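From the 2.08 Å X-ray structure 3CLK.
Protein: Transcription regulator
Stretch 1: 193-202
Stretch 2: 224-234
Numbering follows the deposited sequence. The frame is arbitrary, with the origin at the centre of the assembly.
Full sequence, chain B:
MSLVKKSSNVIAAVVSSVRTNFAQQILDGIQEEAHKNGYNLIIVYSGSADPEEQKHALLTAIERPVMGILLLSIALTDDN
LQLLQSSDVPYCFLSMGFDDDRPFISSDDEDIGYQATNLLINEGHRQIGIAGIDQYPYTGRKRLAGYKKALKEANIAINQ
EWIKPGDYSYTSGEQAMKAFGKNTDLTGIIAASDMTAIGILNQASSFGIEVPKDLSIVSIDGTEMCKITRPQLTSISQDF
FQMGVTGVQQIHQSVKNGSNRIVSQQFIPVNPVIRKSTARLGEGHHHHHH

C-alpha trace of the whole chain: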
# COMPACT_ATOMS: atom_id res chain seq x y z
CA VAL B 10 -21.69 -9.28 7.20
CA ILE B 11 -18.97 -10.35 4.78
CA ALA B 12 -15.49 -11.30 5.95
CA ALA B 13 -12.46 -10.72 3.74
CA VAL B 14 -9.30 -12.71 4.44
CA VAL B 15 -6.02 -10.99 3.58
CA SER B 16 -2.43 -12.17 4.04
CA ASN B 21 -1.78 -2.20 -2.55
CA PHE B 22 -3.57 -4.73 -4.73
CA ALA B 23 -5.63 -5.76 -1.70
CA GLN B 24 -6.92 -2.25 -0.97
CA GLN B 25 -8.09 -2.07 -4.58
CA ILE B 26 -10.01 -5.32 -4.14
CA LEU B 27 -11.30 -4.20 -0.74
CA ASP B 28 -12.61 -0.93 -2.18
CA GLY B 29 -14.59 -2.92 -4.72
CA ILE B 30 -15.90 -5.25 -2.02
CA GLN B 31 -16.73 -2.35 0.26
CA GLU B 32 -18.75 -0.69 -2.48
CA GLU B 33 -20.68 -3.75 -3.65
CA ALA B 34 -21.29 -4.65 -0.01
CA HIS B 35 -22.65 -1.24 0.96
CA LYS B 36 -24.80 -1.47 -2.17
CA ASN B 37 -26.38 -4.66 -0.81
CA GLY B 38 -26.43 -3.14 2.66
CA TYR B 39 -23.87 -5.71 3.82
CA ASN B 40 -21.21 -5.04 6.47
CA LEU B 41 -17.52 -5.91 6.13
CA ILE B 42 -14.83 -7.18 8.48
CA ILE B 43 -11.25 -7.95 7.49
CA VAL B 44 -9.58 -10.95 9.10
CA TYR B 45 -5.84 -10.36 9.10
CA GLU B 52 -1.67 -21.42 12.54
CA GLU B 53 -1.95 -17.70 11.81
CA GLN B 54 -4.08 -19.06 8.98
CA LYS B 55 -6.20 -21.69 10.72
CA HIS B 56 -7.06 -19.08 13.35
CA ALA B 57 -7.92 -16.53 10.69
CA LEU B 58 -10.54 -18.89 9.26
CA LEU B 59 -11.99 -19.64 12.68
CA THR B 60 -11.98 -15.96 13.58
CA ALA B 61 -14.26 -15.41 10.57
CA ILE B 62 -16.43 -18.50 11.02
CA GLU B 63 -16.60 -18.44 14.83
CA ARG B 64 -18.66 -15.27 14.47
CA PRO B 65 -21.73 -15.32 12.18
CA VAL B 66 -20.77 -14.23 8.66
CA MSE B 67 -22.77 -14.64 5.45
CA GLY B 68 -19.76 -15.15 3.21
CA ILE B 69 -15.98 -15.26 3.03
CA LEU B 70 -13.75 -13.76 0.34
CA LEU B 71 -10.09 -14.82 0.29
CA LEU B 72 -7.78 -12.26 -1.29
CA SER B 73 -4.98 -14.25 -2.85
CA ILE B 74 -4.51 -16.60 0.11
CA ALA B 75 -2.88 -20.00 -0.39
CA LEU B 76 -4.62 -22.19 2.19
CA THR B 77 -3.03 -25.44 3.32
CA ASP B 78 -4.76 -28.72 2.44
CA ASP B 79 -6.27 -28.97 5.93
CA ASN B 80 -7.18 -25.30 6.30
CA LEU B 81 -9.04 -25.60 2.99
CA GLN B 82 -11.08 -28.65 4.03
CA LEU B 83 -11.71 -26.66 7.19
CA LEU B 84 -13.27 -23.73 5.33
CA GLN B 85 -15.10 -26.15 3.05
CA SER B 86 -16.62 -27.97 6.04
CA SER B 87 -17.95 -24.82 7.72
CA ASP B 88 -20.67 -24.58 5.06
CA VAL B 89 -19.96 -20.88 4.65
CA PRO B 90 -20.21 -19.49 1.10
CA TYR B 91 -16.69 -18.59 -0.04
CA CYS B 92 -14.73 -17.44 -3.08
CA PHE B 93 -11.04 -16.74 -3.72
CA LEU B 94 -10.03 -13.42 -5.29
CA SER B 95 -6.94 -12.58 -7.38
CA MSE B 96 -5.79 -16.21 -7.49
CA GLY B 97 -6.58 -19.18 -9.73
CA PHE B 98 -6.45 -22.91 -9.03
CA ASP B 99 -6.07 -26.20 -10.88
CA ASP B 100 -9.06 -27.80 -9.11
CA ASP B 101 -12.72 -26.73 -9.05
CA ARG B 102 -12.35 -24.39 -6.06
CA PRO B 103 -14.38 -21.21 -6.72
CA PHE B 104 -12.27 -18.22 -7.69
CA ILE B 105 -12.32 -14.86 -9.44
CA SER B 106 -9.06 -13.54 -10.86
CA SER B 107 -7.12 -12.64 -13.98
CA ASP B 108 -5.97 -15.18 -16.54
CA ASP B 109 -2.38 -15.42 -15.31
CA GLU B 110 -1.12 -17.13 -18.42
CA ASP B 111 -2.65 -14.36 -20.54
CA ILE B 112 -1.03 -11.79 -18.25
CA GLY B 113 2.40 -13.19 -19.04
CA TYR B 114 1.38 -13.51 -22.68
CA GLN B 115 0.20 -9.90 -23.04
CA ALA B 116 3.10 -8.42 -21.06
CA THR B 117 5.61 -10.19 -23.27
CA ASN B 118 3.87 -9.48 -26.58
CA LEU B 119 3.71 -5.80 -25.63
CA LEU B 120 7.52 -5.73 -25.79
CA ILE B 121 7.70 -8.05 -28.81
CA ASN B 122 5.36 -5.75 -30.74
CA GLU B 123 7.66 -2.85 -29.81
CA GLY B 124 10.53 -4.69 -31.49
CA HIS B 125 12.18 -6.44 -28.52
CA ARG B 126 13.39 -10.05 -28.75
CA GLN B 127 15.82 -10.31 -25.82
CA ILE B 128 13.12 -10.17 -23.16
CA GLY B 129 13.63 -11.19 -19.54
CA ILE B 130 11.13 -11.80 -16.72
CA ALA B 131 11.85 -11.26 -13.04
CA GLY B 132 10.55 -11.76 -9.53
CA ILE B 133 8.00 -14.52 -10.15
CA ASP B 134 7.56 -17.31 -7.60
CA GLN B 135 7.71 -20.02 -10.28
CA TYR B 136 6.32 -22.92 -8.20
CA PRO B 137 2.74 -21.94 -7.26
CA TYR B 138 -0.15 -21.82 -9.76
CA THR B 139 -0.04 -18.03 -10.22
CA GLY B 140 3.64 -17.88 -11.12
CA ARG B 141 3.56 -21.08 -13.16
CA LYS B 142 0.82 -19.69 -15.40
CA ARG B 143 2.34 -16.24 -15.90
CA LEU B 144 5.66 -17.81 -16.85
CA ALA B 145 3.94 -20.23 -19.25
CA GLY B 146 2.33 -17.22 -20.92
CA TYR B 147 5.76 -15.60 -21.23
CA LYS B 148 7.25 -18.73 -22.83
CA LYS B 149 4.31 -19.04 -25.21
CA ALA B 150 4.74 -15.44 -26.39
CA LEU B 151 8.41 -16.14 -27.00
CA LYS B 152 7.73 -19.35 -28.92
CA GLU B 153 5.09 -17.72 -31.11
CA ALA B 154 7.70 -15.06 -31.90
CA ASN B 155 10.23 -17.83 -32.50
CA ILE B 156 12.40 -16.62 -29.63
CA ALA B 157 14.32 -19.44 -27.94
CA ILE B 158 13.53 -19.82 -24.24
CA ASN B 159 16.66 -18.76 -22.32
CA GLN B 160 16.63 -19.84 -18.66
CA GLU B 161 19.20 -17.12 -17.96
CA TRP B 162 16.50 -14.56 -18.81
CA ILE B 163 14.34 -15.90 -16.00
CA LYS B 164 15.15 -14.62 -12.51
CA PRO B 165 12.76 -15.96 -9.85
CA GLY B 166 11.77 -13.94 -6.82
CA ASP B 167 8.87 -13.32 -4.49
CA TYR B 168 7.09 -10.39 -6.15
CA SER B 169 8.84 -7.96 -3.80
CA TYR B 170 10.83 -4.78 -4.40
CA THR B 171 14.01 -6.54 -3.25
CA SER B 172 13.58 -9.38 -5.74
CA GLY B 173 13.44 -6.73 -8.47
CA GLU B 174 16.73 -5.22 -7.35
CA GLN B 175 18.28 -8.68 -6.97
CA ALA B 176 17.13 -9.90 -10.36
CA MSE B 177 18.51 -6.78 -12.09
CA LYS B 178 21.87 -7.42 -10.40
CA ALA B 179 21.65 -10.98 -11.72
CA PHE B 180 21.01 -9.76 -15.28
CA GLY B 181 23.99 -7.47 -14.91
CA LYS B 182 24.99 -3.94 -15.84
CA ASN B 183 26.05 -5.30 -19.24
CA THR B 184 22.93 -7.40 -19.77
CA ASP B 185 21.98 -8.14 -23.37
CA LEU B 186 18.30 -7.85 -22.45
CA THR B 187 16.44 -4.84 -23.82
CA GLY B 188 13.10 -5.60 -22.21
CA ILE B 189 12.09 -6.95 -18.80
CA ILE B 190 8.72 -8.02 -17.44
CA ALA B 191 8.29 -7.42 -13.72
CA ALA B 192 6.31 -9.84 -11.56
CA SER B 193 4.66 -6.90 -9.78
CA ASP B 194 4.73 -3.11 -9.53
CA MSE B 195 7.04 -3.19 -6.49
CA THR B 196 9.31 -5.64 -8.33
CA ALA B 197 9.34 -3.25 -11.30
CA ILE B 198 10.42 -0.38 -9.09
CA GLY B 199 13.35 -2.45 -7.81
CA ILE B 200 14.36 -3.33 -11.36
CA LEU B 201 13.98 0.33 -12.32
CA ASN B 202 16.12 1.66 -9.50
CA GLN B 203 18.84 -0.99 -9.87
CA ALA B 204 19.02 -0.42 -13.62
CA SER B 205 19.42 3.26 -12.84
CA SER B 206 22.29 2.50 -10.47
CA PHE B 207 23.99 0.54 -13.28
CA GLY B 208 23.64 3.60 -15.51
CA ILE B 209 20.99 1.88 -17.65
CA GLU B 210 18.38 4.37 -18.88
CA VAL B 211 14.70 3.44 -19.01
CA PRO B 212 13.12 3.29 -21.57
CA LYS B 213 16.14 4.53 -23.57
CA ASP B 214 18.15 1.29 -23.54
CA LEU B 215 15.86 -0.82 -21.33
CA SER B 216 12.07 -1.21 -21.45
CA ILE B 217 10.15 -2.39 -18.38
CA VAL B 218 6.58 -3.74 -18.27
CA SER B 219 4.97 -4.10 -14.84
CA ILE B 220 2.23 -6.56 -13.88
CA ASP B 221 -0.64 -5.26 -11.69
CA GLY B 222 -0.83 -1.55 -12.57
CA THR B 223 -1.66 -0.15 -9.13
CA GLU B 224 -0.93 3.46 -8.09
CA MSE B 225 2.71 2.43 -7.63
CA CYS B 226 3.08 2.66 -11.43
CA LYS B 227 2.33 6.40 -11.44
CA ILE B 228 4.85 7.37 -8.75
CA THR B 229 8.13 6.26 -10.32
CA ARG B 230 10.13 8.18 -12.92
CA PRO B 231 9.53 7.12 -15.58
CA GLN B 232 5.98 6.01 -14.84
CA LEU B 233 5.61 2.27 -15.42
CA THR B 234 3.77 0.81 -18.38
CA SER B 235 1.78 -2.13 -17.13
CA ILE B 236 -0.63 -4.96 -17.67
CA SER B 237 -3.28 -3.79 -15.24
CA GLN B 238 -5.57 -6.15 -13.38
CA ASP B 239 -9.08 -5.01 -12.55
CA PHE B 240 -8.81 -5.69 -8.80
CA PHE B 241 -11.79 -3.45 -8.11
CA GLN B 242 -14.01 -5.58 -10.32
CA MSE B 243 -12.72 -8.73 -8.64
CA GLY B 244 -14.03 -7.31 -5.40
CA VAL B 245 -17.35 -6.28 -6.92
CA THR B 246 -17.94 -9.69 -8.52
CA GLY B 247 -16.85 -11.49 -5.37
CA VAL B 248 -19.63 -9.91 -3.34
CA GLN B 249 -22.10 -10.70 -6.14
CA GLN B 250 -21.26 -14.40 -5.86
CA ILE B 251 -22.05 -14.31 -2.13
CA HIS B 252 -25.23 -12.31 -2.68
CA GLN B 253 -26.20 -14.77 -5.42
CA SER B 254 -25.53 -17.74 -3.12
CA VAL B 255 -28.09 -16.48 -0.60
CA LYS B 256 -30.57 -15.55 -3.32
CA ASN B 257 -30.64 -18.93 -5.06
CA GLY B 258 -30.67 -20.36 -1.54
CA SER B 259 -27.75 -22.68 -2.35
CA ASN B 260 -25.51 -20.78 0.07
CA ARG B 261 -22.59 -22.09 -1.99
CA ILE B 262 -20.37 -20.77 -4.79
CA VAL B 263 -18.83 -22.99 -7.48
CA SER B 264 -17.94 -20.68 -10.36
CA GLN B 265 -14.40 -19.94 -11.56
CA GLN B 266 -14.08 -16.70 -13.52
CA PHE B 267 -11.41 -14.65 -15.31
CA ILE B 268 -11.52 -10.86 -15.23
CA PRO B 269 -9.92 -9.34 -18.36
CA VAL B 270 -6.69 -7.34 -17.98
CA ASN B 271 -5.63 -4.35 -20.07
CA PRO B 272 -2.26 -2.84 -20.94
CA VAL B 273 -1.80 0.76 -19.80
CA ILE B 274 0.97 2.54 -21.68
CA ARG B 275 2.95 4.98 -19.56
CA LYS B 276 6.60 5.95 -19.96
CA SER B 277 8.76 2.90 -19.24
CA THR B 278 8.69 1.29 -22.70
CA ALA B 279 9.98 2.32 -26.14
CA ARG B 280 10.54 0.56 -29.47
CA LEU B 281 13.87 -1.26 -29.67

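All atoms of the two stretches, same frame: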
# COMPACT_ATOMS: atom_id res chain seq x y z
N SER B 193 5.59 -7.78 -10.49
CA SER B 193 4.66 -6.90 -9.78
C SER B 193 5.17 -5.46 -9.87
O SER B 193 6.31 -5.22 -10.28
CB SER B 193 4.57 -7.30 -8.30
OG SER B 193 5.72 -6.88 -7.58
N ASP B 194 4.33 -4.51 -9.48
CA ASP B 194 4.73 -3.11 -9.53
C ASP B 194 5.92 -2.84 -8.62
O ASP B 194 6.83 -2.11 -9.00
CB ASP B 194 3.58 -2.17 -9.13
CG ASP B 194 2.35 -2.31 -10.02
OD1 ASP B 194 2.46 -2.72 -11.20
OD2 ASP B 194 1.26 -1.98 -9.52
N MSE B 195 5.92 -3.41 -7.41
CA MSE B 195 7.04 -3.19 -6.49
C MSE B 195 8.31 -3.83 -7.07
O MSE B 195 9.41 -3.31 -6.90
CB MSE B 195 6.75 -3.80 -5.11
CG MSE B 195 5.68 -3.08 -4.31
SE MSE B 195 6.15 -1.20 -4.09
CE MSE B 195 7.85 -1.40 -3.19
N THR B 196 8.15 -4.97 -7.73
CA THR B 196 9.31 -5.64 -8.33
C THR B 196 9.84 -4.73 -9.45
O THR B 196 11.06 -4.55 -9.59
CB THR B 196 8.91 -7.04 -8.88
OG1 THR B 196 8.63 -7.91 -7.77
CG2 THR B 196 10.06 -7.65 -9.72
N ALA B 197 8.94 -4.14 -10.21
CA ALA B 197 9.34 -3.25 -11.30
C ALA B 197 10.11 -2.04 -10.77
O ALA B 197 11.06 -1.58 -11.40
CB ALA B 197 8.11 -2.78 -12.06
N ILE B 198 9.72 -1.53 -9.62
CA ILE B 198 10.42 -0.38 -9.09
C ILE B 198 11.85 -0.78 -8.72
O ILE B 198 12.78 -0.02 -8.96
CB ILE B 198 9.68 0.24 -7.89
CG1 ILE B 198 8.27 0.66 -8.31
CG2 ILE B 198 10.41 1.50 -7.40
CD1 ILE B 198 7.46 1.29 -7.20
N GLY B 199 12.02 -1.98 -8.17
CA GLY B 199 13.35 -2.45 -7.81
C GLY B 199 14.22 -2.60 -9.05
O GLY B 199 15.40 -2.23 -9.06
N ILE B 200 13.65 -3.16 -10.10
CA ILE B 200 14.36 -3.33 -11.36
C ILE B 200 14.77 -1.95 -11.87
O ILE B 200 15.91 -1.72 -12.26
CB ILE B 200 13.46 -3.98 -12.43
CG1 ILE B 200 13.15 -5.42 -12.04
CG2 ILE B 200 14.15 -3.93 -13.81
CD1 ILE B 200 12.08 -6.07 -12.90
N LEU B 201 13.80 -1.04 -11.85
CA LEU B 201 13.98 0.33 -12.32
C LEU B 201 15.11 1.06 -11.60
O LEU B 201 15.96 1.71 -12.24
CB LEU B 201 12.68 1.12 -12.13
CG LEU B 201 12.51 2.45 -12.87
CD1 LEU B 201 11.14 3.07 -12.52
CD2 LEU B 201 13.61 3.40 -12.49
N ASN B 202 15.10 0.99 -10.28
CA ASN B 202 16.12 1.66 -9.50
C ASN B 202 17.50 1.01 -9.67
O ASN B 202 18.49 1.72 -9.77
CB ASN B 202 15.74 1.69 -8.01
CG ASN B 202 14.59 2.66 -7.72
OD1 ASN B 202 14.28 3.53 -8.53
ND2 ASN B 202 13.97 2.51 -6.55
N GLU B 224 -1.44 2.09 -8.18
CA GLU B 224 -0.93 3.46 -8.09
C GLU B 224 0.60 3.52 -8.13
O GLU B 224 1.18 4.50 -8.60
CB GLU B 224 -1.45 4.15 -6.82
CG GLU B 224 -0.88 5.56 -6.61
CD GLU B 224 -1.67 6.38 -5.58
OE1 GLU B 224 -1.83 5.92 -4.43
OE2 GLU B 224 -2.12 7.49 -5.93
N MSE B 225 1.25 2.48 -7.63
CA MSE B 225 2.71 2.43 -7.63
C MSE B 225 3.32 2.69 -9.01
O MSE B 225 4.48 3.12 -9.10
CB MSE B 225 3.20 1.08 -7.09
CG MSE B 225 2.86 0.83 -5.63
SE MSE B 225 3.65 2.12 -4.42
CE MSE B 225 4.07 0.93 -2.97
N CYS B 226 2.57 2.44 -10.08
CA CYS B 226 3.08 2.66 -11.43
C CYS B 226 3.15 4.13 -11.83
O CYS B 226 3.89 4.50 -12.74
CB CYS B 226 2.23 1.93 -12.47
SG CYS B 226 2.38 0.13 -12.44
N LYS B 227 2.37 4.97 -11.14
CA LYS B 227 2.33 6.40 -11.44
C LYS B 227 3.21 7.25 -10.54
O LYS B 227 3.21 8.48 -10.65
CB LYS B 227 0.88 6.90 -11.36
CG LYS B 227 0.06 6.61 -12.61
CD LYS B 227 0.29 7.68 -13.68
CE LYS B 227 -0.14 7.23 -15.08
NZ LYS B 227 -1.54 6.71 -15.14
N ILE B 228 3.99 6.62 -9.66
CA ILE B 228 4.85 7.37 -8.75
C ILE B 228 6.34 7.27 -9.06
O ILE B 228 7.15 7.98 -8.45
CB ILE B 228 4.64 6.95 -7.28
CG1 ILE B 228 5.17 5.53 -7.07
CG2 ILE B 228 3.16 7.05 -6.93
CD1 ILE B 228 5.17 5.08 -5.62
N THR B 229 6.72 6.39 -9.97
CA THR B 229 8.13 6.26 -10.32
C THR B 229 8.43 7.11 -11.55
O THR B 229 7.52 7.50 -12.27
CB THR B 229 8.52 4.81 -10.63
OG1 THR B 229 7.71 4.32 -11.72
CG2 THR B 229 8.29 3.93 -9.42
N ARG B 230 9.71 7.40 -11.76
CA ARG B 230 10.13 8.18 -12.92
C ARG B 230 11.16 7.35 -13.68
O ARG B 230 12.26 7.12 -13.19
CB ARG B 230 10.77 9.50 -12.49
CG ARG B 230 9.82 10.48 -11.82
CD ARG B 230 8.67 10.90 -12.74
NE ARG B 230 7.45 10.17 -12.42
CZ ARG B 230 6.23 10.71 -12.42
NH1 ARG B 230 6.06 11.99 -12.72
NH2 ARG B 230 5.18 9.97 -12.09
N PRO B 231 10.81 6.89 -14.90
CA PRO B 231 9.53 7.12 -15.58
C PRO B 231 8.38 6.30 -15.02
O PRO B 231 8.60 5.28 -14.35
CB PRO B 231 9.85 6.73 -17.02
CG PRO B 231 10.78 5.57 -16.83
CD PRO B 231 11.71 6.06 -15.72
N GLN B 232 7.15 6.74 -15.29
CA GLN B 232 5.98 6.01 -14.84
C GLN B 232 5.94 4.68 -15.59
O GLN B 232 6.19 4.62 -16.79
CB GLN B 232 4.71 6.83 -15.09
CG GLN B 232 4.70 8.12 -14.30
CD GLN B 232 3.33 8.74 -14.16
OE1 GLN B 232 2.62 8.95 -15.14
NE2 GLN B 232 2.94 9.03 -12.92
N LEU B 233 5.61 3.62 -14.87
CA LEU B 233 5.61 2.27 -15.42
C LEU B 233 4.44 1.82 -16.29
O LEU B 233 3.28 1.90 -15.89
CB LEU B 233 5.75 1.26 -14.27
CG LEU B 233 7.07 1.20 -13.51
CD1 LEU B 233 6.85 0.53 -12.15
CD2 LEU B 233 8.10 0.44 -14.33
N THR B 234 4.77 1.33 -17.48
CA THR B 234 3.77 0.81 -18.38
C THR B 234 3.42 -0.51 -17.73
O THR B 234 4.30 -1.18 -17.17
CB THR B 234 4.33 0.56 -19.79
OG1 THR B 234 4.53 1.82 -20.44
CG2 THR B 234 3.37 -0.28 -20.63

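What forms the apolar centre of the contact? One side of the helix, carrying Ala197, Ile198 and Leu201, packs against the loop at Thr229 and Leu233. Leu233 points toward the helix, and its CD1 lies 3.5 Å from Ala197 CB and 4.1 Å from Ile198 CG1. The short side chain of Ala197 leaves room for this close approach. Ile198 leaves its helix sideways, but with chi1 m and chi2 t its end comes nearer the loop; CD1 lies 4.0 Å from Met225 O, and Ile198 CG1 meets Thr229 CG2 at 3.5 Å.

How does Leu201 extend this packing? Pointing toward the loop with both chi angles t, it has the largest covered area of any residue here, 75 Å². Leu201 CD1 sits 3.7 Å from Thr229 CB and 3.8 Å from Pro231 O, so the leucine covers backbone as well as side chains. Thr229 suits a mixed place: its methyl faces Ile198, while its OG1 donates a hydrogen bond to Pro231 O (2.9 Å), tying down the loop around the cis peptide bond before Pro231.

What happens toward the start of the helix? Two selenomethionines meet, Met195 SE lying 3.2 Å from Met225 CE, an apolar contact shorter than van der Waals packing normally allows. Met195 starts away from the loop, yet its long, flexible chain, m at all three chi angles, still reaches it. Met225 points toward the helix, its CB 3.9 Å from Asp194 CB.

Where does the contact become polar? At buried Asp194, whose OD1 approaches Cys226 SG to 3.1 Å; both carboxylate oxygens are hydrogen-bonded just outside the stretches. No hydrogen bond crosses between the stretches, so packing joins them while each orders itself internally. Ser193 OG caps the helix by accepting from Thr196 N (3.1 Å), and Leu233 N donates to Cys226 O (2.9 Å), closing the loop behind the contact.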